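Local coordinates for alanine racemase (Corynebacterium glutamicum, PDB 2DY3), which is a pyridoxal-5'-phosphate-binding enzyme that pairs an N-terminal TIM-barrel domain with a C-terminal domain rich in beta-strands, at residues E136-F141 / R185-E190; G293-Q298 / N330-T335; A90-N95 / E115-S120; S120-I123 / R129-V132. All coordinates share one frame; numbering follows the deposited sequence.

Contact 1: E136-F141 / R185-E190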
loop_
_atom_site.group_PDB
_atom_site.type_symbol
_atom_site.label_atom_id
_atom_site.label_comp_id
_atom_site.label_asym_id
_atom_site.label_seq_id
_atom_site.Cartn_x
_atom_site.Cartn_y
_atom_site.Cartn_z
ATOM N N GLU B 136 -34.915 8.437 9.657
ATOM C CA GLU B 136 -34.889 9.107 8.359
ATOM C C GLU B 136 -35.624 8.342 7.251
ATOM O O GLU B 136 -35.946 8.916 6.210
ATOM C CB GLU B 136 -33.434 9.335 7.918
ATOM C CG GLU B 136 -32.502 9.824 9.021
ATOM C CD GLU B 136 -31.042 9.879 8.593
ATOM O OE1 GLU B 136 -30.514 8.862 8.097
ATOM O OE2 GLU B 136 -30.413 10.943 8.762
ATOM N N TRP B 137 -35.890 7.056 7.472
ATOM C CA TRP B 137 -36.558 6.232 6.461
ATOM C C TRP B 137 -37.809 6.866 5.867
ATOM O O TRP B 137 -37.950 6.954 4.650
ATOM C CB TRP B 137 -36.922 4.857 7.034
ATOM C CG TRP B 137 -35.750 4.054 7.481
ATOM C CD1 TRP B 137 -34.445 4.248 7.137
ATOM C CD2 TRP B 137 -35.779 2.891 8.319
ATOM N NE1 TRP B 137 -33.657 3.275 7.708
ATOM C CE2 TRP B 137 -34.453 2.431 8.439
ATOM C CE3 TRP B 137 -36.800 2.194 8.979
ATOM C CZ2 TRP B 137 -34.117 1.305 9.194
ATOM C CZ3 TRP B 137 -36.465 1.076 9.729
ATOM C CH2 TRP B 137 -35.133 0.643 9.828
ATOM N N GLU B 138 -38.717 7.302 6.735
ATOM C CA GLU B 138 -39.963 7.924 6.302
ATOM C C GLU B 138 -39.753 9.016 5.264
ATOM O O GLU B 138 -40.301 8.951 4.160
ATOM C CB GLU B 138 -40.704 8.522 7.503
ATOM C CG GLU B 138 -41.325 7.500 8.433
ATOM C CD GLU B 138 -42.470 6.749 7.790
ATOM O OE1 GLU B 138 -43.115 5.938 8.489
ATOM O OE2 GLU B 138 -42.726 6.967 6.589
ATOM N N GLY B 139 -38.973 10.025 5.636
ATOM C CA GLY B 139 -38.711 11.137 4.741
ATOM C C GLY B 139 -38.057 10.743 3.431
ATOM O O GLY B 139 -38.501 11.170 2.362
ATOM N N VAL B 140 -37.007 9.931 3.514
ATOM C CA VAL B 140 -36.282 9.483 2.334
ATOM C C VAL B 140 -37.128 8.660 1.360
ATOM O O VAL B 140 -37.078 8.890 0.150
ATOM C CB VAL B 140 -35.033 8.653 2.728
ATOM C CG1 VAL B 140 -34.437 7.997 1.488
ATOM C CG2 VAL B 140 -33.994 9.555 3.402
ATOM N N PHE B 141 -37.895 7.699 1.867
ATOM C CA PHE B 141 -38.719 6.890 0.971
ATOM C C PHE B 141 -39.764 7.787 0.310
ATOM O O PHE B 141 -40.037 7.670 -0.883
ATOM C CB PHE B 141 -39.425 5.749 1.726
ATOM C CG PHE B 141 -38.483 4.788 2.419
ATOM C CD1 PHE B 141 -37.150 4.699 2.046
ATOM C CD2 PHE B 141 -38.947 3.955 3.429
ATOM C CE1 PHE B 141 -36.299 3.794 2.671
ATOM C CE2 PHE B 141 -38.103 3.047 4.057
ATOM C CZ PHE B 141 -36.777 2.968 3.677
ATOM N N ARG B 185 -42.016 -0.082 0.657
ATOM C CA ARG B 185 -43.051 -0.554 -0.255
ATOM C C ARG B 185 -44.394 0.074 0.095
ATOM O O ARG B 185 -45.230 0.309 -0.776
ATOM C CB ARG B 185 -43.129 -2.087 -0.216
ATOM C CG ARG B 185 -41.965 -2.731 -0.951
ATOM C CD ARG B 185 -41.753 -4.201 -0.624
ATOM N NE ARG B 185 -40.727 -4.758 -1.501
ATOM C CZ ARG B 185 -40.173 -5.955 -1.357
ATOM N NH1 ARG B 185 -40.538 -6.749 -0.353
ATOM N NH2 ARG B 185 -39.261 -6.364 -2.227
ATOM N N LYS B 186 -44.594 0.359 1.373
ATOM C CA LYS B 186 -45.828 0.987 1.809
ATOM C C LYS B 186 -45.870 2.380 1.187
ATOM O O LYS B 186 -46.940 2.950 0.988
ATOM C CB LYS B 186 -45.851 1.086 3.335
ATOM C CG LYS B 186 -47.235 1.158 3.938
ATOM C CD LYS B 186 -47.172 0.947 5.447
ATOM C CE LYS B 186 -48.560 0.735 6.040
ATOM N NZ LYS B 186 -49.252 -0.452 5.445
ATOM N N HIS B 187 -44.691 2.915 0.871
ATOM C CA HIS B 187 -44.568 4.238 0.264
ATOM C C HIS B 187 -44.593 4.182 -1.255
ATOM O O HIS B 187 -44.470 5.206 -1.919
ATOM C CB HIS B 187 -43.275 4.919 0.719
ATOM C CG HIS B 187 -43.414 5.688 1.996
ATOM N ND1 HIS B 187 -44.042 6.914 2.062
ATOM C CD2 HIS B 187 -43.036 5.392 3.261
ATOM C CE1 HIS B 187 -44.044 7.338 3.313
ATOM N NE2 HIS B 187 -43.440 6.432 4.062
ATOM N N GLY B 188 -44.747 2.986 -1.807
ATOM C CA GLY B 188 -44.787 2.858 -3.250
ATOM C C GLY B 188 -43.468 2.473 -3.891
ATOM O O GLY B 188 -43.364 2.442 -5.118
ATOM N N LEU B 189 -42.448 2.199 -3.079
ATOM C CA LEU B 189 -41.155 1.796 -3.629
ATOM C C LEU B 189 -41.108 0.276 -3.672
ATOM O O LEU B 189 -40.976 -0.379 -2.639
ATOM C CB LEU B 189 -39.995 2.322 -2.774
ATOM C CG LEU B 189 -39.741 3.834 -2.723
ATOM C CD1 LEU B 189 -38.587 4.109 -1.769
ATOM C CD2 LEU B 189 -39.426 4.372 -4.111
ATOM N N GLU B 190 -41.224 -0.275 -4.874
ATOM C CA GLU B 190 -41.207 -1.719 -5.064
ATOM C C GLU B 190 -39.985 -2.402 -4.451
ATOM O O GLU B 190 -40.110 -3.454 -3.831
ATOM C CB GLU B 190 -41.276 -2.059 -6.561
ATOM C CG GLU B 190 -41.171 -3.558 -6.849
ATOM C CD GLU B 190 -41.206 -3.894 -8.331
ATOM O OE1 GLU B 190 -40.609 -3.149 -9.136
ATOM O OE2 GLU B 190 -41.815 -4.919 -8.691
#

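Contact 2: G293-Q298 / N330-T335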
loop_
_atom_site.group_PDB
_atom_site.type_symbol
_atom_site.label_atom_id
_atom_site.label_comp_id
_atom_site.label_asym_id
_atom_site.label_seq_id
_atom_site.Cartn_x
_atom_site.Cartn_y
_atom_site.Cartn_z
ATOM N N GLY B 293 9.187 -25.021 -0.798
ATOM C CA GLY B 293 8.336 -25.742 0.126
ATOM C C GLY B 293 8.805 -25.814 1.565
ATOM O O GLY B 293 8.098 -26.368 2.403
ATOM N N LEU B 294 9.983 -25.272 1.868
ATOM C CA LEU B 294 10.473 -25.305 3.246
ATOM C C LEU B 294 10.487 -23.922 3.902
ATOM O O LEU B 294 10.798 -22.921 3.266
ATOM C CB LEU B 294 11.870 -25.933 3.310
ATOM C CG LEU B 294 11.930 -27.451 3.090
ATOM C CD1 LEU B 294 13.188 -27.991 3.710
ATOM C CD2 LEU B 294 10.741 -28.123 3.739
ATOM N N ASP B 295 10.134 -23.880 5.182
ATOM C CA ASP B 295 10.075 -22.630 5.923
ATOM C C ASP B 295 11.403 -22.135 6.469
ATOM O O ASP B 295 12.278 -22.913 6.828
ATOM C CB ASP B 295 9.090 -22.749 7.087
ATOM C CG ASP B 295 7.643 -22.761 6.633
ATOM O OD1 ASP B 295 7.387 -22.504 5.439
ATOM O OD2 ASP B 295 6.761 -23.017 7.479
ATOM N N TYR B 296 11.530 -20.815 6.520
ATOM C CA TYR B 296 12.705 -20.144 7.051
ATOM C C TYR B 296 12.144 -18.896 7.727
ATOM O O TYR B 296 11.571 -18.021 7.078
ATOM C CB TYR B 296 13.680 -19.771 5.927
ATOM C CG TYR B 296 14.250 -20.966 5.193
ATOM C CD1 TYR B 296 13.680 -21.422 4.009
ATOM C CD2 TYR B 296 15.347 -21.655 5.698
ATOM C CE1 TYR B 296 14.190 -22.532 3.350
ATOM C CE2 TYR B 296 15.861 -22.760 5.052
ATOM C CZ TYR B 296 15.283 -23.199 3.881
ATOM O OH TYR B 296 15.800 -24.306 3.248
ATOM N N PRO B 297 12.294 -18.810 9.053
ATOM C CA PRO B 297 11.811 -17.695 9.867
ATOM C C PRO B 297 12.450 -16.347 9.570
ATOM O O PRO B 297 13.658 -16.249 9.352
ATOM C CB PRO B 297 12.100 -18.162 11.283
ATOM C CG PRO B 297 13.391 -18.898 11.106
ATOM C CD PRO B 297 13.107 -19.732 9.865
ATOM N N GLN B 298 11.619 -15.311 9.553
ATOM C CA GLN B 298 12.091 -13.953 9.327
ATOM C C GLN B 298 12.787 -13.568 10.627
ATOM O O GLN B 298 12.351 -13.971 11.704
ATOM C CB GLN B 298 10.896 -13.028 9.041
ATOM C CG GLN B 298 11.194 -11.528 8.997
ATOM C CD GLN B 298 11.404 -10.937 10.376
ATOM O OE1 GLN B 298 10.855 -11.434 11.359
ATOM N NE2 GLN B 298 12.185 -9.863 10.457
ATOM N N ASN B 330 2.570 -22.853 -2.857
ATOM C CA ASN B 330 3.829 -23.433 -2.392
ATOM C C ASN B 330 4.344 -22.786 -1.118
ATOM O O ASN B 330 5.548 -22.764 -0.868
ATOM C CB ASN B 330 4.901 -23.356 -3.484
ATOM C CG ASN B 330 4.533 -24.167 -4.707
ATOM O OD1 ASN B 330 4.122 -25.320 -4.590
ATOM N ND2 ASN B 330 4.680 -23.573 -5.886
ATOM N N GLY B 331 3.420 -22.264 -0.319
ATOM C CA GLY B 331 3.778 -21.636 0.942
ATOM C C GLY B 331 2.575 -21.633 1.867
ATOM O O GLY B 331 1.630 -22.390 1.655
ATOM N N HIS B 332 2.607 -20.797 2.902
ATOM C CA HIS B 332 1.487 -20.690 3.834
ATOM C C HIS B 332 0.401 -19.844 3.170
ATOM O O HIS B 332 0.706 -18.854 2.514
ATOM C CB HIS B 332 1.938 -20.010 5.124
ATOM C CG HIS B 332 2.840 -20.851 5.970
ATOM N ND1 HIS B 332 2.394 -21.962 6.654
ATOM C CD2 HIS B 332 4.162 -20.746 6.241
ATOM C CE1 HIS B 332 3.403 -22.503 7.312
ATOM N NE2 HIS B 332 4.487 -21.785 7.079
ATOM N N ASP B 333 -0.864 -20.214 3.334
ATOM C CA ASP B 333 -1.912 -19.424 2.706
ATOM C C ASP B 333 -2.138 -18.096 3.413
ATOM O O ASP B 333 -1.634 -17.865 4.511
ATOM C CB ASP B 333 -3.232 -20.201 2.611
ATOM C CG ASP B 333 -3.775 -20.621 3.961
ATOM O OD1 ASP B 333 -3.571 -19.890 4.959
ATOM O OD2 ASP B 333 -4.429 -21.686 4.009
ATOM N N ALA B 334 -2.892 -17.224 2.759
ATOM C CA ALA B 334 -3.197 -15.899 3.280
ATOM C C ALA B 334 -3.775 -15.908 4.689
ATOM O O ALA B 334 -3.454 -15.042 5.504
ATOM C CB ALA B 334 -4.154 -15.187 2.321
ATOM N N THR B 335 -4.632 -16.881 4.974
ATOM C CA THR B 335 -5.256 -16.996 6.288
ATOM C C THR B 335 -4.217 -17.315 7.364
ATOM O O THR B 335 -4.195 -16.686 8.421
ATOM C CB THR B 335 -6.366 -18.084 6.283
ATOM O OG1 THR B 335 -7.322 -17.779 5.262
ATOM C CG2 THR B 335 -7.090 -18.130 7.620
HETATM O O HOH W 1 8.038 -22.370 -1.456
#

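Contact 3: A90-N95 / E115-S120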
loop_
_atom_site.group_PDB
_atom_site.type_symbol
_atom_site.label_atom_id
_atom_site.label_comp_id
_atom_site.label_asym_id
_atom_site.label_seq_id
_atom_site.Cartn_x
_atom_site.Cartn_y
_atom_site.Cartn_z
ATOM N N ALA B 90 -21.505 12.263 -13.266
ATOM C CA ALA B 90 -20.637 11.593 -14.228
ATOM C C ALA B 90 -20.853 10.085 -14.154
ATOM O O ALA B 90 -20.749 9.386 -15.160
ATOM C CB ALA B 90 -19.180 11.926 -13.939
ATOM N N ALA B 91 -21.153 9.589 -12.957
ATOM C CA ALA B 91 -21.382 8.162 -12.767
ATOM C C ALA B 91 -22.745 7.795 -13.343
ATOM O O ALA B 91 -22.883 6.800 -14.065
ATOM C CB ALA B 91 -21.318 7.814 -11.291
ATOM N N ILE B 92 -23.750 8.601 -13.014
ATOM C CA ILE B 92 -25.096 8.379 -13.522
ATOM C C ILE B 92 -25.048 8.268 -15.045
ATOM O O ILE B 92 -25.675 7.383 -15.629
ATOM C CB ILE B 92 -26.042 9.536 -13.152
ATOM C CG1 ILE B 92 -26.195 9.628 -11.633
ATOM C CG2 ILE B 92 -27.405 9.314 -13.805
ATOM C CD1 ILE B 92 -27.037 10.807 -11.166
ATOM N N ASP B 93 -24.299 9.168 -15.677
ATOM C CA ASP B 93 -24.161 9.178 -17.130
ATOM C C ASP B 93 -23.560 7.877 -17.662
ATOM O O ASP B 93 -23.756 7.525 -18.830
ATOM C CB ASP B 93 -23.271 10.341 -17.588
ATOM C CG ASP B 93 -23.867 11.699 -17.281
ATOM O OD1 ASP B 93 -25.107 11.813 -17.223
ATOM O OD2 ASP B 93 -23.085 12.662 -17.120
ATOM N N ARG B 94 -22.822 7.176 -16.806
ATOM C CA ARG B 94 -22.180 5.922 -17.186
ATOM C C ARG B 94 -22.976 4.701 -16.713
ATOM O O ARG B 94 -22.439 3.595 -16.604
ATOM C CB ARG B 94 -20.758 5.882 -16.615
ATOM C CG ARG B 94 -19.872 7.021 -17.109
ATOM C CD ARG B 94 -18.809 6.516 -18.063
ATOM N NE ARG B 94 -17.586 6.158 -17.361
ATOM C CZ ARG B 94 -16.641 5.361 -17.849
ATOM N NH1 ARG B 94 -16.771 4.818 -19.052
ATOM N NH2 ARG B 94 -15.553 5.128 -17.134
ATOM N N ASN B 95 -24.258 4.910 -16.438
ATOM C CA ASN B 95 -25.140 3.838 -15.985
ATOM C C ASN B 95 -24.620 3.148 -14.729
ATOM O O ASN B 95 -24.636 1.923 -14.620
ATOM C CB ASN B 95 -25.350 2.810 -17.105
ATOM C CG ASN B 95 -26.340 1.720 -16.720
ATOM O OD1 ASN B 95 -27.402 1.996 -16.151
ATOM N ND2 ASN B 95 -26.000 0.475 -17.039
ATOM N N GLU B 115 -32.365 11.771 -17.107
ATOM C CA GLU B 115 -33.499 10.955 -17.534
ATOM C C GLU B 115 -33.957 9.868 -16.566
ATOM O O GLU B 115 -35.086 9.911 -16.071
ATOM C CB GLU B 115 -33.196 10.332 -18.903
ATOM C CG GLU B 115 -31.804 9.720 -19.006
ATOM C CD GLU B 115 -31.490 9.181 -20.391
ATOM O OE1 GLU B 115 -32.130 8.191 -20.808
ATOM O OE2 GLU B 115 -30.602 9.751 -21.063
ATOM N N HIS B 116 -33.095 8.892 -16.297
ATOM C CA HIS B 116 -33.462 7.793 -15.404
ATOM C C HIS B 116 -32.305 7.382 -14.495
ATOM O O HIS B 116 -31.361 6.729 -14.932
ATOM C CB HIS B 116 -33.934 6.606 -16.246
ATOM C CG HIS B 116 -34.170 5.357 -15.460
ATOM N ND1 HIS B 116 -33.143 4.587 -14.963
ATOM C CD2 HIS B 116 -35.317 4.735 -15.099
ATOM C CE1 HIS B 116 -33.646 3.543 -14.331
ATOM N NE2 HIS B 116 -34.963 3.609 -14.397
ATOM N N ILE B 117 -32.400 7.755 -13.223
ATOM C CA ILE B 117 -31.354 7.471 -12.246
ATOM C C ILE B 117 -31.613 6.232 -11.384
ATOM O O ILE B 117 -32.569 6.197 -10.612
ATOM C CB ILE B 117 -31.158 8.694 -11.316
ATOM C CG1 ILE B 117 -30.849 9.934 -12.155
ATOM C CG2 ILE B 117 -30.037 8.429 -10.323
ATOM C CD1 ILE B 117 -30.964 11.235 -11.391
ATOM N N ARG B 118 -30.755 5.222 -11.522
ATOM C CA ARG B 118 -30.882 3.993 -10.740
ATOM C C ARG B 118 -30.194 4.171 -9.386
ATOM O O ARG B 118 -29.010 4.516 -9.318
ATOM C CB ARG B 118 -30.249 2.804 -11.483
ATOM C CG ARG B 118 -31.138 2.184 -12.577
ATOM C CD ARG B 118 -30.361 1.223 -13.476
ATOM N NE ARG B 118 -29.788 0.098 -12.735
ATOM C CZ ARG B 118 -30.472 -0.971 -12.338
ATOM N NH1 ARG B 118 -31.767 -1.080 -12.613
ATOM N NH2 ARG B 118 -29.862 -1.928 -11.653
ATOM N N VAL B 119 -30.942 3.945 -8.314
ATOM C CA VAL B 119 -30.395 4.069 -6.974
ATOM C C VAL B 119 -30.749 2.860 -6.112
ATOM O O VAL B 119 -31.715 2.139 -6.380
ATOM C CB VAL B 119 -30.922 5.343 -6.248
ATOM C CG1 VAL B 119 -30.578 6.588 -7.036
ATOM C CG2 VAL B 119 -32.420 5.239 -6.040
ATOM N N SER B 120 -29.945 2.638 -5.081
ATOM C CA SER B 120 -30.184 1.553 -4.144
ATOM C C SER B 120 -30.065 2.200 -2.775
ATOM O O SER B 120 -29.073 2.869 -2.486
ATOM C CB SER B 120 -29.141 0.450 -4.318
ATOM O OG SER B 120 -29.355 -0.584 -3.373
HETATM O O HOH W 2 -28.601 6.870 -15.929
#

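Contact 4: S120-I123 / R129-V132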
loop_
_atom_site.group_PDB
_atom_site.type_symbol
_atom_site.label_atom_id
_atom_site.label_comp_id
_atom_site.label_asym_id
_atom_site.label_seq_id
_atom_site.Cartn_x
_atom_site.Cartn_y
_atom_site.Cartn_z
ATOM N N SER B 120 -29.945 2.638 -5.081
ATOM C CA SER B 120 -30.184 1.553 -4.144
ATOM C C SER B 120 -30.065 2.200 -2.775
ATOM O O SER B 120 -29.073 2.869 -2.486
ATOM C CB SER B 120 -29.141 0.450 -4.318
ATOM O OG SER B 120 -29.355 -0.584 -3.373
ATOM N N ILE B 121 -31.077 2.031 -1.936
ATOM C CA ILE B 121 -31.040 2.651 -0.621
ATOM C C ILE B 121 -30.200 1.865 0.372
ATOM O O ILE B 121 -30.501 0.710 0.669
ATOM C CB ILE B 121 -32.456 2.813 -0.022
ATOM C CG1 ILE B 121 -33.402 3.452 -1.043
ATOM C CG2 ILE B 121 -32.388 3.705 1.203
ATOM C CD1 ILE B 121 -34.848 3.504 -0.575
ATOM N N LYS B 122 -29.137 2.491 0.869
ATOM C CA LYS B 122 -28.289 1.848 1.859
ATOM C C LYS B 122 -28.979 2.081 3.197
ATOM O O LYS B 122 -29.219 3.225 3.594
ATOM C CB LYS B 122 -26.890 2.466 1.881
ATOM C CG LYS B 122 -26.010 1.901 2.988
ATOM C CD LYS B 122 -24.570 2.386 2.868
ATOM C CE LYS B 122 -23.764 2.007 4.100
ATOM N NZ LYS B 122 -23.699 0.547 4.287
ATOM N N ILE B 123 -29.306 0.995 3.880
ATOM C CA ILE B 123 -29.998 1.083 5.157
ATOM C C ILE B 123 -29.102 0.899 6.374
ATOM O O ILE B 123 -28.353 -0.070 6.464
ATOM C CB ILE B 123 -31.120 0.026 5.252
ATOM C CG1 ILE B 123 -32.187 0.296 4.188
ATOM C CG2 ILE B 123 -31.726 0.038 6.661
ATOM C CD1 ILE B 123 -32.875 1.649 4.333
ATOM N N ARG B 129 -23.245 3.343 11.232
ATOM C CA ARG B 129 -22.179 3.844 10.378
ATOM C C ARG B 129 -22.726 4.708 9.250
ATOM O O ARG B 129 -23.387 5.700 9.578
ATOM C CB ARG B 129 -21.372 2.691 9.787
ATOM C CG ARG B 129 -20.697 1.802 10.817
ATOM C CD ARG B 129 -19.738 0.834 10.149
ATOM N NE ARG B 129 -19.584 -0.401 10.908
ATOM C CZ ARG B 129 -18.806 -1.410 10.536
ATOM N NH1 ARG B 129 -18.109 -1.328 9.410
ATOM N NH2 ARG B 129 -18.723 -2.498 11.290
ATOM N N SER B 130 -22.624 4.232 8.051
ATOM C CA SER B 130 -23.187 4.935 6.903
ATOM C C SER B 130 -24.596 4.412 6.608
ATOM O O SER B 130 -25.006 3.377 7.126
ATOM C CB SER B 130 -22.294 4.725 5.677
ATOM O OG SER B 130 -22.788 5.430 4.554
ATOM N N GLY B 131 -25.336 5.123 5.768
ATOM C CA GLY B 131 -26.679 4.674 5.443
ATOM C C GLY B 131 -27.770 5.436 6.171
ATOM O O GLY B 131 -27.522 6.067 7.197
ATOM N N VAL B 132 -28.981 5.371 5.627
ATOM C CA VAL B 132 -30.141 6.045 6.193
ATOM C C VAL B 132 -30.654 5.258 7.401
ATOM O O VAL B 132 -30.900 4.053 7.303
ATOM C CB VAL B 132 -31.269 6.151 5.134
ATOM C CG1 VAL B 132 -32.403 7.014 5.659
ATOM C CG2 VAL B 132 -30.711 6.732 3.837
#

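Contact 1: E136-F141 / R185-E190
Neighbouring outer helices of the TIM barrel are tied by a His-carboxylate hydrogen bond between Glu138, on helix 134-146, and His187, in the turn that ends helix 169-186. His187 NE2 donates to Glu138 OE2 at 2.7 Å with an N-H...O angle of 162°. The oxygen lies close to the imidazole plane and is approached nearly along its own C-O axis, while the carboxylate is turned 75° against the ring. Although the CB of Glu138 points away from His187, a bend at chi2 (-67°) folds the carboxylate back to meet it. Besides this bond the imidazole packs on Phe141, whose CB lies 3.9 Å from His187 CD2, and His187 CD2 also meets the phenyl ring at its edge. Leu189 crosses the Phe141 side chain at about a right angle, with Leu189 CD1 4.0 Å from Phe141 CB. Further inward, Phe141 and Leu189 reach Met155 and Val152 of strand 150-156, so the contact runs from the surface hydrogen bond down to the barrel strand. Gly188, at positive phi, closes helix 169-186 with a Schellman motif. Arg185 NE reaches forward across this turn and donates to Glu190 O at 2.7 Å, the oxygen lying near the guanidinium plane.

Contact 2: G293-Q298 / N330-T335
In the C-terminal beta domain, Asp295 on strand 294-299 and His332 in the approach to helix 334-340 form a His-carboxylate hydrogen bond at the protein surface. His332 NE2 donates to Asp295 OD2 at 2.6 Å; the bond is short, and bent, with an N-H...O angle of 147°. The nitrogen comes from the syn side of the oxygen, well out of the carboxylate plane, and the ring and carboxylate planes are 42° apart. Both side chains adopt the same first torsion, each CG anti to its carbonyl carbon. In Asp295 the bond to CB already points toward the partner, and the torsion carries the carboxylate on to it; in His332 (chi1 -71°) it swings NE2 across to the strand from a CB set to the side. Thr290 and Ser288 touch the Asp295 side chain. Asp333, next to His332, is the N-cap of helix 334-340; its OD1 accepts a hydrogen bond from Asp336 N. Together the His-Asp bond and a water join the turn between antiparallel strands 288-291 and 294-299 to the loop leading into that helix. Asn330 O is gripped by Thr290 OG1 and by the water, which donates to Asn330 O at 2.6 Å and accepts from Gly293 N at 3.0 Å.

Contact 3: A90-N95 / E115-S120
Ile92 and Ile117 pack branch against branch where helix 88-92 meets strand 117-122 of the barrel. Two points of Ile92 do the touching: Ile92 CG2 lies 3.9 Å from Ile117 CG1, and Ile92 CD1 lies 3.9 Å from Ile117 CG2, with Ile117 CD1 almost as near. With CG1 anti to the carbonyl carbon and the chain extended beyond it (chi2 176°), Ile92 sends CD1 forward as the second point. Beside this apolar patch a water donates to both backbones, to Ile92 O at 3.0 Å and to His116 O at 2.9 Å. Farther along, Asn95 OD1 stands 4.1 Å from Arg118 CD, a loose touch on the aliphatic part of the arginine. A bend at chi3 (60°) belongs to the path of Arg118 toward its charged partners, Asp97 and Glu76, both salt-bridged to NH2. Asn95 is placed by the end of its helix: at positive phi it is the C-prime residue of a Schellman motif, with Asn95 N bonded to Ile92 O at 3.0 Å. Ile92 O thus serves the helix end and the water together. The main direct contact is apolar, while the water links backbone carbonyls and the arginine charge is met by acids beyond the two segments.

Contact 4: S120-I123 / R129-V132
Lys122 leaves its backbone with CG anti to N (chi1 175°) and stays extended through chi2 and chi3, which lays its methylenes alongside Ser130 and Gly131. Only at chi4 (61°) does the chain turn, carrying NZ off the line of the other atoms. The aliphatic part runs over the loop backbone: Lys122 CG is 3.8 Å from Gly131 CA, and Lys122 CE comes to 3.5 Å from Ser130 CB, closer than carbon atoms usually pack. Gly131, at positive phi (102°), has no side chain to stand between the two segments, so Gly131 CA itself lies against the lysine methylenes, and 3.5 Å from Lys122 O.

One backbone hydrogen bond joins the segments, from Val132 N to Lys122 O at 3.0 Å; it accompanies a single beta bridge between Ile123 and Val132. Next to this bond lie the apolar side chains of Val132, Ile121 and Ile123. Val132 CG2 lies 3.8 Å from Lys122 O, which it flanks, and 4.3 Å from Ile121 CG2. Ile121 and Ile123 continue into the layer between strand and helices, against Phe141 and Phe177 respectively, while Ile123 O is bonded by Thr157 OG1. On the loop side, Lys246 of the second subunit donates through NZ to Gly131 O and Arg129 O, so the turn also belongs to the subunit interface. The Lys122 side chain lies about 5 Å from pyridoxal-5'-phosphate. Here the chain leaves a parallel strand at its C-terminal end and folds back over it before the next helix, the end of a TIM barrel where the active site characteristically lies.

Overall arrangement
Contacts 1, 3 and 4 belong to the N-terminal barrel domain, whereas contact 2 lies in the C-terminal domain across the chain's centre, its centre 52 Å from that of contact 1. Strand 117-122 links contacts 3 and 4, which share Ser120 and have centres 17 Å apart: contact 3 lies at the start of the strand and contact 4 at its end, where the Lys122 side chain is about 5 Å from pyridoxal-5'-phosphate. Contact 1 follows on helix 134-146 and touches contact 4, their centres 13 Å apart. Trp137 NE1 is 2.9 Å from Val132 O, a probable hydrogen bond, and Phe141 CE1 packs 3.6 Å from Ile121 CD1. Nearest atoms of contacts 2 and 4 are about 20 Å apart.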